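Local atomic coordinates of peroxisomal acyl-coenzyme A oxidase 1 (Arabidopsis thaliana, PDB entry 1W07), a protein that oxidises long- and medium-chain acyl-CoAs to 2-trans-enoyl-CoAs in peroxisomal beta-oxidation, using FAD and passing electrons to oxygen to give hydrogen peroxide. Residues 296-301 with 611-616; 303-308 with 619-624; 394-397 with 403-406. The protein carries 1 engineered substitution. All coordinates share one frame; numbering follows the deposited sequence.

Overall arrangement
From the N terminus, the chain first lays down both helical sides of contacts 1 and 2 on helix 278-309. Further on, at the end of helix 370-398, contact 3 closes a short local loop beside FAD. About 300 residues after the first segments, the chain returns with helix 611-614 to close contact 1, and the loop after that helix closes contact 2. The loops of contacts 1 and 2 therefore cross, and contact 3 falls within both. Contacts 1 and 2 join the C-terminal part to helix 278-309, while Cys395 packs that helix against the end of helix 370-398, near the flavin site.

Contact 1 (296-301 with 611-616); sequences LSRAVC and DHYLNS
The guanidinium of Arg298 covers one face of the Tyr613 ring, displaced toward the rim, and in return Tyr613 CZ lies over one face of the guanidinium, while Leu614 O lies at the guanidinium edge, near its plane. The two planes are 30° apart. Arg298 CZ stands 4.1 Å from the centroid of the Tyr613 ring, over its face, which makes this a cation-pi pair. The arginine chain, bent at chi3 (68°), also brings its methylenes against the rim of the ring, Arg298 CD 3.5 Å from Tyr613 CE2. Tyrosine suits the place because its pi face can receive a cation and its rim can pack against the aliphatic chain.

Beyond the ring, Arg298 NH2 comes to 3.0 Å from Tyr613 O. A water joins the same nitrogen to the end of the short helix: it donates to Leu614 O at 2.7 Å and accepts weakly from Arg298 NH2. The same NH2 makes a salt bridge with Asp94, so the positive charge probably faces both a carboxylate and the ring.

Away from the guanidinium the packing is by Leu614: CD2 lies against the Arg298 backbone, 3.8 Å from Arg298 O, and CD1 meets Cys301 SG at 3.6 Å, an apolar contact. Cys301 holds SG anti to its backbone N (chi1 178°); its short side chain ends in a large, weakly polar sulfur that packs well against a methyl. Asn615 then leaves the helix with positive phi, which asparagine tolerates well. A cation-pi pair beside leucine packing thus joins the end of helix 611-614 to helix 278-309 in the alpha-helical C-terminal region of the acyl-CoA oxidase fold.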
loop_
_atom_site.group_PDB
_atom_site.type_symbol
_atom_site.label_atom_id
_atom_site.label_comp_id
_atom_site.label_asym_id
_atom_site.label_seq_id
_atom_site.Cartn_x
_atom_site.Cartn_y
_atom_site.Cartn_z
ATOM N N LEU B 296 -12.708 -0.649 5.528
ATOM C CA LEU B 296 -11.771 -1.004 6.588
ATOM C C LEU B 296 -12.227 -2.228 7.354
ATOM O O LEU B 296 -11.429 -3.135 7.601
ATOM C CB LEU B 296 -11.548 0.177 7.543
ATOM C CG LEU B 296 -10.500 -0.017 8.643
ATOM C CD1 LEU B 296 -9.177 -0.461 8.029
ATOM C CD2 LEU B 296 -10.316 1.282 9.430
ATOM N N SER B 297 -13.503 -2.258 7.725
ATOM C CA SER B 297 -14.068 -3.395 8.454
ATOM C C SER B 297 -13.930 -4.686 7.648
ATOM O O SER B 297 -13.749 -5.756 8.230
ATOM C CB SER B 297 -15.552 -3.161 8.761
ATOM O OG SER B 297 -16.334 -3.042 7.576
ATOM N N ARG B 298 -14.010 -4.613 6.317
ATOM C CA ARG B 298 -13.896 -5.840 5.525
ATOM C C ARG B 298 -12.486 -6.390 5.690
ATOM O O ARG B 298 -12.308 -7.583 5.969
ATOM C CB ARG B 298 -14.164 -5.585 4.039
ATOM C CG ARG B 298 -15.617 -5.254 3.693
ATOM C CD ARG B 298 -15.762 -4.793 2.227
ATOM N NE ARG B 298 -15.501 -5.874 1.285
ATOM C CZ ARG B 298 -15.730 -5.809 -0.024
ATOM N NH1 ARG B 298 -16.206 -4.697 -0.574
ATOM N NH2 ARG B 298 -15.526 -6.879 -0.790
ATOM N N ALA B 299 -11.485 -5.518 5.518
ATOM C CA ALA B 299 -10.095 -5.923 5.633
ATOM C C ALA B 299 -9.782 -6.454 7.028
ATOM O O ALA B 299 -9.155 -7.500 7.166
ATOM C CB ALA B 299 -9.161 -4.734 5.279
ATOM N N VAL B 300 -10.222 -5.738 8.058
ATOM C CA VAL B 300 -9.996 -6.145 9.457
ATOM C C VAL B 300 -10.676 -7.498 9.767
ATOM O O VAL B 300 -10.128 -8.318 10.513
ATOM C CB VAL B 300 -10.530 -5.062 10.437
ATOM C CG1 VAL B 300 -10.582 -5.601 11.881
ATOM C CG2 VAL B 300 -9.631 -3.811 10.343
ATOM N N CYS B 301 -11.860 -7.726 9.205
ATOM C CA CYS B 301 -12.573 -8.981 9.428
ATOM C C CYS B 301 -11.710 -10.124 8.886
ATOM O O CYS B 301 -11.531 -11.147 9.542
ATOM C CB CYS B 301 -13.913 -8.941 8.695
ATOM S SG CYS B 301 -14.932 -10.445 8.800
ATOM N N ASP B 611 -19.810 -14.652 3.218
ATOM C CA ASP B 611 -18.552 -15.062 2.608
ATOM C C ASP B 611 -18.514 -14.563 1.173
ATOM O O ASP B 611 -17.449 -14.228 0.640
ATOM C CB ASP B 611 -18.411 -16.582 2.616
ATOM C CG ASP B 611 -17.887 -17.116 3.936
ATOM O OD1 ASP B 611 -17.343 -16.324 4.734
ATOM O OD2 ASP B 611 -18.009 -18.331 4.160
ATOM N N HIS B 612 -19.683 -14.521 0.539
ATOM C CA HIS B 612 -19.764 -14.050 -0.837
ATOM C C HIS B 612 -19.275 -12.609 -0.935
ATOM O O HIS B 612 -18.514 -12.273 -1.843
ATOM C CB HIS B 612 -21.203 -14.145 -1.359
ATOM C CG HIS B 612 -21.403 -13.527 -2.707
ATOM N ND1 HIS B 612 -21.595 -12.174 -2.882
ATOM C CD2 HIS B 612 -21.419 -14.073 -3.946
ATOM C CE1 HIS B 612 -21.724 -11.912 -4.171
ATOM N NE2 HIS B 612 -21.619 -13.047 -4.839
ATOM N N TYR B 613 -19.699 -11.762 0.002
ATOM C CA TYR B 613 -19.302 -10.353 -0.019
ATOM C C TYR B 613 -17.819 -10.182 0.308
ATOM O O TYR B 613 -17.108 -9.415 -0.354
ATOM C CB TYR B 613 -20.130 -9.547 0.976
ATOM C CG TYR B 613 -19.850 -8.061 0.933
ATOM C CD1 TYR B 613 -20.136 -7.312 -0.210
ATOM C CD2 TYR B 613 -19.298 -7.405 2.032
ATOM C CE1 TYR B 613 -19.886 -5.949 -0.251
ATOM C CE2 TYR B 613 -19.045 -6.052 2.003
ATOM C CZ TYR B 613 -19.343 -5.328 0.866
ATOM O OH TYR B 613 -19.139 -3.978 0.885
ATOM N N LEU B 614 -17.356 -10.894 1.332
ATOM C CA LEU B 614 -15.960 -10.823 1.741
ATOM C C LEU B 614 -15.049 -11.352 0.656
ATOM O O LEU B 614 -13.928 -10.861 0.494
ATOM C CB LEU B 614 -15.721 -11.614 3.032
ATOM C CG LEU B 614 -15.936 -10.907 4.380
ATOM C CD1 LEU B 614 -15.545 -11.843 5.523
ATOM C CD2 LEU B 614 -15.099 -9.640 4.430
ATOM N N ASN B 615 -15.522 -12.375 -0.057
ATOM C CA ASN B 615 -14.766 -12.986 -1.156
ATOM C C ASN B 615 -13.329 -13.262 -0.728
ATOM O O ASN B 615 -12.388 -12.889 -1.425
ATOM C CB ASN B 615 -14.780 -12.035 -2.351
ATOM C CG ASN B 615 -14.360 -12.707 -3.636
ATOM O OD1 ASN B 615 -14.811 -13.809 -3.944
ATOM N ND2 ASN B 615 -13.522 -12.033 -4.411
ATOM N N SER B 616 -13.185 -13.932 0.412
ATOM C CA SER B 616 -11.882 -14.216 0.992
ATOM C C SER B 616 -11.759 -15.605 1.563
ATOM O O SER B 616 -12.557 -16.017 2.404
ATOM C CB SER B 616 -11.599 -13.226 2.119
ATOM O OG SER B 616 -10.422 -13.586 2.824
HETATM O O HOH W 1 -13.408 -8.220 0.981
#

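Contact 2 (303-308 with 619-624); sequences ATRYSA and GRYDGN
Arg305 lays its guanidinium over the backbone of Tyr621, whose CA sits 3.5 Å above the guanidinium plane, offset toward the rim. With the chain extended from CG to NE, the group spans the gap between helix and loop. There Arg305 NH2 donates to Gly619 O at 3.0 Å, nearly straight (N-H...O 167°), with the oxygen in the guanidinium plane. Arg305 NH1 lies 3.6 Å from Tyr621 CD1 and forms a salt bridge with Asp605. Two different partners thus fix the group's rotation, and arginine suits the place by offering several N-H groups. Gly619, the acceptor, has its CA 5.5 Å from Arg305 CA.

The loop is braced from within. Arg620 and Asp622 form a side-on salt bridge, Arg620 NE to Asp622 OD1 and Arg620 NH2 to Asp622 OD2, the latter 2.9 Å. Asp611 OD1 probably also accepts from Tyr621 N, linking the loop to the preceding short helix. Gly623 has positive phi, a shape that glycine adopts readily. Gly623 N to Arg620 O closes a type I beta turn, and Asn624 N, reaching Asp622 OD1 from the carboxylate face opposite Arg620 NE, makes an overlapping Asx turn that leads into helix 625-635.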
loop_
_atom_site.group_PDB
_atom_site.type_symbol
_atom_site.label_atom_id
_atom_site.label_comp_id
_atom_site.label_asym_id
_atom_site.label_seq_id
_atom_site.Cartn_x
_atom_site.Cartn_y
_atom_site.Cartn_z
ATOM N N ALA B 303 -8.326 -10.166 8.203
ATOM C CA ALA B 303 -7.088 -10.326 8.945
ATOM C C ALA B 303 -7.337 -10.866 10.343
ATOM O O ALA B 303 -6.551 -11.692 10.831
ATOM C CB ALA B 303 -6.316 -8.989 9.001
ATOM N N THR B 304 -8.430 -10.449 10.990
ATOM C CA THR B 304 -8.732 -10.940 12.340
ATOM C C THR B 304 -9.028 -12.441 12.328
ATOM O O THR B 304 -8.471 -13.192 13.128
ATOM C CB THR B 304 -9.931 -10.155 12.995
ATOM O OG1 THR B 304 -9.587 -8.771 13.120
ATOM C CG2 THR B 304 -10.226 -10.692 14.387
ATOM N N ARG B 305 -9.888 -12.894 11.421
ATOM C CA ARG B 305 -10.195 -14.319 11.371
ATOM C C ARG B 305 -8.957 -15.124 10.997
ATOM O O ARG B 305 -8.635 -16.118 11.653
ATOM C CB ARG B 305 -11.337 -14.582 10.380
ATOM C CG ARG B 305 -12.684 -14.020 10.834
ATOM C CD ARG B 305 -13.761 -14.265 9.792
ATOM N NE ARG B 305 -15.083 -13.884 10.278
ATOM C CZ ARG B 305 -16.147 -13.713 9.507
ATOM N NH1 ARG B 305 -17.305 -13.365 10.049
ATOM N NH2 ARG B 305 -16.051 -13.879 8.198
ATOM N N TYR B 306 -8.244 -14.706 9.952
ATOM C CA TYR B 306 -7.047 -15.451 9.592
ATOM C C TYR B 306 -6.011 -15.461 10.720
ATOM O O TYR B 306 -5.278 -16.437 10.876
ATOM C CB TYR B 306 -6.411 -14.879 8.335
ATOM C CG TYR B 306 -5.219 -15.683 7.882
ATOM C CD1 TYR B 306 -5.380 -16.976 7.375
ATOM C CD2 TYR B 306 -3.927 -15.166 7.970
ATOM C CE1 TYR B 306 -4.281 -17.727 6.964
ATOM C CE2 TYR B 306 -2.824 -15.912 7.565
ATOM C CZ TYR B 306 -3.006 -17.184 7.064
ATOM O OH TYR B 306 -1.911 -17.915 6.663
ATOM N N SER B 307 -5.933 -14.380 11.495
ATOM C CA SER B 307 -4.966 -14.294 12.597
ATOM C C SER B 307 -5.303 -15.295 13.701
ATOM O O SER B 307 -4.426 -15.738 14.439
ATOM C CB SER B 307 -4.937 -12.886 13.193
ATOM O OG SER B 307 -4.410 -11.936 12.275
ATOM N N ALA B 308 -6.579 -15.635 13.807
ATOM C CA ALA B 308 -7.043 -16.588 14.811
ATOM C C ALA B 308 -6.848 -18.019 14.314
ATOM O O ALA B 308 -6.739 -18.952 15.111
ATOM C CB ALA B 308 -8.509 -16.342 15.127
ATOM N N GLY B 619 -10.385 -15.250 5.145
ATOM C CA GLY B 619 -11.369 -14.698 6.049
ATOM C C GLY B 619 -12.710 -15.391 6.135
ATOM O O GLY B 619 -13.670 -14.816 6.645
ATOM N N ARG B 620 -12.781 -16.620 5.639
ATOM C CA ARG B 620 -14.018 -17.380 5.662
ATOM C C ARG B 620 -14.575 -17.429 7.070
ATOM O O ARG B 620 -13.837 -17.586 8.041
ATOM C CB ARG B 620 -13.792 -18.823 5.195
ATOM C CG ARG B 620 -13.533 -19.027 3.719
ATOM C CD ARG B 620 -13.275 -20.524 3.481
ATOM N NE ARG B 620 -14.420 -21.331 3.888
ATOM C CZ ARG B 620 -15.480 -21.566 3.116
ATOM N NH1 ARG B 620 -15.536 -21.065 1.887
ATOM N NH2 ARG B 620 -16.506 -22.269 3.584
ATOM N N TYR B 621 -15.891 -17.328 7.172
ATOM C CA TYR B 621 -16.582 -17.388 8.449
ATOM C C TYR B 621 -16.204 -18.645 9.239
ATOM O O TYR B 621 -15.941 -18.577 10.447
ATOM C CB TYR B 621 -18.099 -17.378 8.213
ATOM C CG TYR B 621 -18.923 -17.507 9.476
ATOM C CD1 TYR B 621 -19.281 -16.377 10.211
ATOM C CD2 TYR B 621 -19.300 -18.761 9.969
ATOM C CE1 TYR B 621 -19.995 -16.491 11.411
ATOM C CE2 TYR B 621 -20.016 -18.883 11.167
ATOM C CZ TYR B 621 -20.355 -17.747 11.882
ATOM O OH TYR B 621 -21.039 -17.868 13.078
ATOM N N ASP B 622 -16.169 -19.797 8.571
ATOM C CA ASP B 622 -15.871 -21.046 9.271
ATOM C C ASP B 622 -14.402 -21.351 9.531
ATOM O O ASP B 622 -14.078 -22.384 10.115
ATOM C CB ASP B 622 -16.520 -22.232 8.545
ATOM C CG ASP B 622 -15.976 -22.433 7.139
ATOM O OD1 ASP B 622 -14.863 -21.946 6.844
ATOM O OD2 ASP B 622 -16.656 -23.098 6.328
ATOM N N GLY B 623 -13.514 -20.456 9.099
ATOM C CA GLY B 623 -12.098 -20.667 9.312
ATOM C C GLY B 623 -11.481 -21.866 8.612
ATOM O O GLY B 623 -10.388 -22.287 8.985
ATOM N N ASN B 624 -12.156 -22.417 7.602
ATOM C CA ASN B 624 -11.645 -23.577 6.861
ATOM C C ASN B 624 -10.740 -23.063 5.730
ATOM O O ASN B 624 -11.007 -23.248 4.551
ATOM C CB ASN B 624 -12.844 -24.385 6.315
ATOM C CG ASN B 624 -12.449 -25.768 5.821
ATOM O OD1 ASN B 624 -11.541 -26.392 6.364
ATOM N ND2 ASN B 624 -13.151 -26.262 4.805
#

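Contact 3 (394-397 with 403-406); sequences ECRK and GYLW. With FAD (flavin-adenine dinucleotide), chain C.
Arg396 sends its side chain from CB, which stands 4.5 Å from Gly403 O, across to the loop that follows its own helix. CG, held anti to the backbone N by chi1 of -170°, is the closest atom of the contact, 3.1 Å from Gly403 O, and CD passes the same oxygen at 3.6 Å. A bend at chi3 (64°) then carries NE past the carbonyl and turns the guanidinium along Tyr404, with Gly403 O and Tyr404 N at its edge, in its plane. Arg396 NH1 lies 3.8 Å from Tyr404 CA and 3.9 Å from Tyr404 CD1, meeting the edge of the ring, while Arg396 NH2 forms a salt bridge with Glu393. The two side chains run side by side, with guanidinium and ring planes 72° apart. A long, flexible arginine suits the site: its methylenes pack on the Gly403 carbonyl oxygen, with no hydrogen bond between the segments, and its charged end reaches back to its own helix.

Gly403 fits because the loop comes so near the helix here that a beta carbon would lie only 2.4 Å from Arg396 O. Tyr404 reaches further, its CE2 3.9 Å from the C7M methyl of FAD. Lys397 and Tyr404 both line the flavin pocket, to which the second subunit contributes Ser144, Thr422 and Asp426, while its Ala415 O is hydrogen-bonded to the Tyr404 hydroxyl.

The contact thus closes the turn at the end of helix 370-398. Arg396 rests on the start of helix 410-417 at Leu410 and Pro411, and Cys395 packs against helices 278-309 and 328-363.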
loop_
_atom_site.group_PDB
_atom_site.type_symbol
_atom_site.label_atom_id
_atom_site.label_comp_id
_atom_site.label_asym_id
_atom_site.label_seq_id
_atom_site.Cartn_x
_atom_site.Cartn_y
_atom_site.Cartn_z
ATOM N N GLU B 394 -2.152 -2.974 5.266
ATOM C CA GLU B 394 -1.533 -3.522 6.470
ATOM C C GLU B 394 -2.216 -4.842 6.846
ATOM O O GLU B 394 -1.573 -5.765 7.368
ATOM C CB GLU B 394 -1.655 -2.530 7.617
ATOM C CG GLU B 394 -1.088 -3.021 8.946
ATOM C CD GLU B 394 0.439 -3.231 8.955
ATOM O OE1 GLU B 394 0.935 -3.710 9.990
ATOM O OE2 GLU B 394 1.137 -2.927 7.965
ATOM N N CYS B 395 -3.512 -4.951 6.572
ATOM C CA CYS B 395 -4.211 -6.190 6.887
ATOM C C CYS B 395 -3.693 -7.274 5.967
ATOM O O CYS B 395 -3.658 -8.445 6.347
ATOM C CB CYS B 395 -5.723 -6.027 6.722
ATOM S SG CYS B 395 -6.525 -5.115 8.060
ATOM N N ARG B 396 -3.284 -6.893 4.757
ATOM C CA ARG B 396 -2.770 -7.888 3.834
ATOM C C ARG B 396 -1.443 -8.427 4.379
ATOM O O ARG B 396 -1.223 -9.640 4.393
ATOM C CB ARG B 396 -2.600 -7.292 2.431
ATOM C CG ARG B 396 -2.299 -8.336 1.351
ATOM C CD ARG B 396 -1.873 -7.666 0.064
ATOM N NE ARG B 396 -0.617 -6.952 0.277
ATOM C CZ ARG B 396 0.551 -7.549 0.492
ATOM N NH1 ARG B 396 0.647 -8.877 0.488
ATOM N NH2 ARG B 396 1.619 -6.818 0.749
ATOM N N LYS B 397 -0.571 -7.537 4.859
ATOM C CA LYS B 397 0.714 -7.954 5.407
ATOM C C LYS B 397 0.513 -8.806 6.660
ATOM O O LYS B 397 1.321 -9.689 6.969
ATOM C CB LYS B 397 1.579 -6.735 5.757
ATOM C CG LYS B 397 2.040 -5.918 4.545
ATOM C CD LYS B 397 3.270 -5.082 4.910
ATOM C CE LYS B 397 3.811 -4.326 3.697
ATOM N NZ LYS B 397 2.901 -3.231 3.255
ATOM N N GLY B 403 -1.485 -13.794 2.207
ATOM C CA GLY B 403 -2.217 -12.571 1.951
ATOM C C GLY B 403 -1.885 -12.015 0.558
ATOM O O GLY B 403 -2.608 -11.153 0.042
ATOM N N TYR B 404 -0.806 -12.493 -0.062
ATOM C CA TYR B 404 -0.399 -12.028 -1.384
ATOM C C TYR B 404 -1.247 -12.653 -2.503
ATOM O O TYR B 404 -1.267 -12.169 -3.640
ATOM C CB TYR B 404 1.089 -12.333 -1.592
ATOM C CG TYR B 404 1.715 -11.668 -2.813
ATOM C CD1 TYR B 404 1.691 -10.279 -2.981
ATOM C CD2 TYR B 404 2.337 -12.432 -3.794
ATOM C CE1 TYR B 404 2.265 -9.677 -4.106
ATOM C CE2 TYR B 404 2.920 -11.849 -4.903
ATOM C CZ TYR B 404 2.888 -10.483 -5.063
ATOM O OH TYR B 404 3.518 -9.945 -6.171
ATOM N N LEU B 405 -1.951 -13.731 -2.182
ATOM C CA LEU B 405 -2.821 -14.384 -3.156
ATOM C C LEU B 405 -4.104 -13.597 -3.362
ATOM O O LEU B 405 -4.749 -13.181 -2.399
ATOM C CB LEU B 405 -3.190 -15.794 -2.691
ATOM C CG LEU B 405 -2.206 -16.913 -3.049
ATOM C CD1 LEU B 405 -2.591 -18.208 -2.333
ATOM C CD2 LEU B 405 -2.211 -17.087 -4.559
ATOM N N TRP B 406 -4.496 -13.408 -4.615
ATOM C CA TRP B 406 -5.721 -12.683 -4.910
ATOM C C TRP B 406 -6.946 -13.221 -4.142
ATOM O O TRP B 406 -7.789 -12.440 -3.695
ATOM C CB TRP B 406 -6.020 -12.759 -6.406
ATOM C CG TRP B 406 -7.070 -11.794 -6.831
ATOM C CD1 TRP B 406 -6.876 -10.493 -7.175
ATOM C CD2 TRP B 406 -8.477 -12.039 -6.945
ATOM N NE1 TRP B 406 -8.071 -9.909 -7.500
ATOM C CE2 TRP B 406 -9.073 -10.832 -7.367
ATOM C CE3 TRP B 406 -9.296 -13.162 -6.731
ATOM C CZ2 TRP B 406 -10.455 -10.708 -7.577
ATOM C CZ3 TRP B 406 -10.678 -13.035 -6.943
ATOM C CH2 TRP B 406 -11.237 -11.815 -7.362
HETATM P PA FAD C . 3.755 -16.053 9.104
HETATM O O1A FAD C . 5.111 -16.300 9.643
HETATM O O2A FAD C . 2.727 -17.110 9.247
HETATM O O5B FAD C . 3.206 -14.673 9.724
HETATM C C5B FAD C . 1.845 -14.265 9.560
HETATM C C4B FAD C . 1.527 -13.122 10.530
HETATM O O4B FAD C . 1.897 -13.583 11.846
HETATM C C3B FAD C . 2.404 -11.901 10.239
HETATM O O3B FAD C . 1.759 -10.719 10.722
HETATM C C2B FAD C . 3.654 -12.208 11.062
HETATM O O2B FAD C . 4.307 -10.987 11.418
HETATM C C1B FAD C . 2.989 -12.776 12.319
HETATM N N9A FAD C . 3.934 -13.606 13.096
HETATM C C8A FAD C . 4.336 -14.838 12.779
HETATM N N7A FAD C . 5.168 -15.294 13.711
HETATM C C5A FAD C . 5.291 -14.348 14.638
HETATM C C6A FAD C . 6.009 -14.266 15.824
HETATM N N6A FAD C . 6.743 -15.291 16.244
HETATM N N1A FAD C . 5.908 -13.097 16.588
HETATM C C2A FAD C . 5.091 -12.049 16.146
HETATM N N3A FAD C . 4.426 -12.163 15.008
HETATM C C4A FAD C . 4.506 -13.271 14.254
HETATM N N1 FAD C . 9.135 -20.247 -0.126
HETATM C C2 FAD C . 9.985 -21.232 -0.642
HETATM O O2 FAD C . 10.252 -22.227 0.027
HETATM N N3 FAD C . 10.484 -21.088 -1.944
HETATM C C4 FAD C . 10.122 -19.979 -2.722
HETATM O O4 FAD C . 10.559 -19.866 -3.865
HETATM C C4X FAD C . 9.275 -19.009 -2.202
HETATM N N5 FAD C . 8.857 -17.929 -2.993
HETATM C C5X FAD C . 7.977 -16.963 -2.490
HETATM C C6 FAD C . 7.465 -15.976 -3.326
HETATM C C7 FAD C . 6.473 -15.114 -2.862
HETATM C C7M FAD C . 5.892 -14.069 -3.818
HETATM C C8 FAD C . 6.000 -15.233 -1.555
HETATM C C8M FAD C . 4.877 -14.334 -1.025
HETATM C C9 FAD C . 6.529 -16.210 -0.717
HETATM C C9A FAD C . 7.517 -17.080 -1.176
HETATM N N10 FAD C . 7.977 -18.127 -0.367
HETATM C C10 FAD C . 8.788 -19.136 -0.906
HETATM C "C1'" FAD C . 7.543 -18.236 1.046
HETATM C "C2'" FAD C . 8.302 -17.190 1.871
HETATM O "O2'" FAD C . 9.708 -17.332 1.643
HETATM C "C3'" FAD C . 8.040 -17.251 3.379
HETATM O "O3'" FAD C . 8.350 -18.557 3.875
HETATM C "C4'" FAD C . 6.592 -16.908 3.737
HETATM O "O4'" FAD C . 6.113 -15.807 2.962
HETATM C "C5'" FAD C . 6.498 -16.558 5.222
HETATM O "O5'" FAD C . 5.213 -16.002 5.500
HETATM P P FAD C . 4.152 -16.783 6.420
HETATM O O1P FAD C . 2.933 -16.989 5.609
HETATM O O2P FAD C . 4.812 -17.962 7.026
HETATM O O3P FAD C . 3.858 -15.671 7.545
#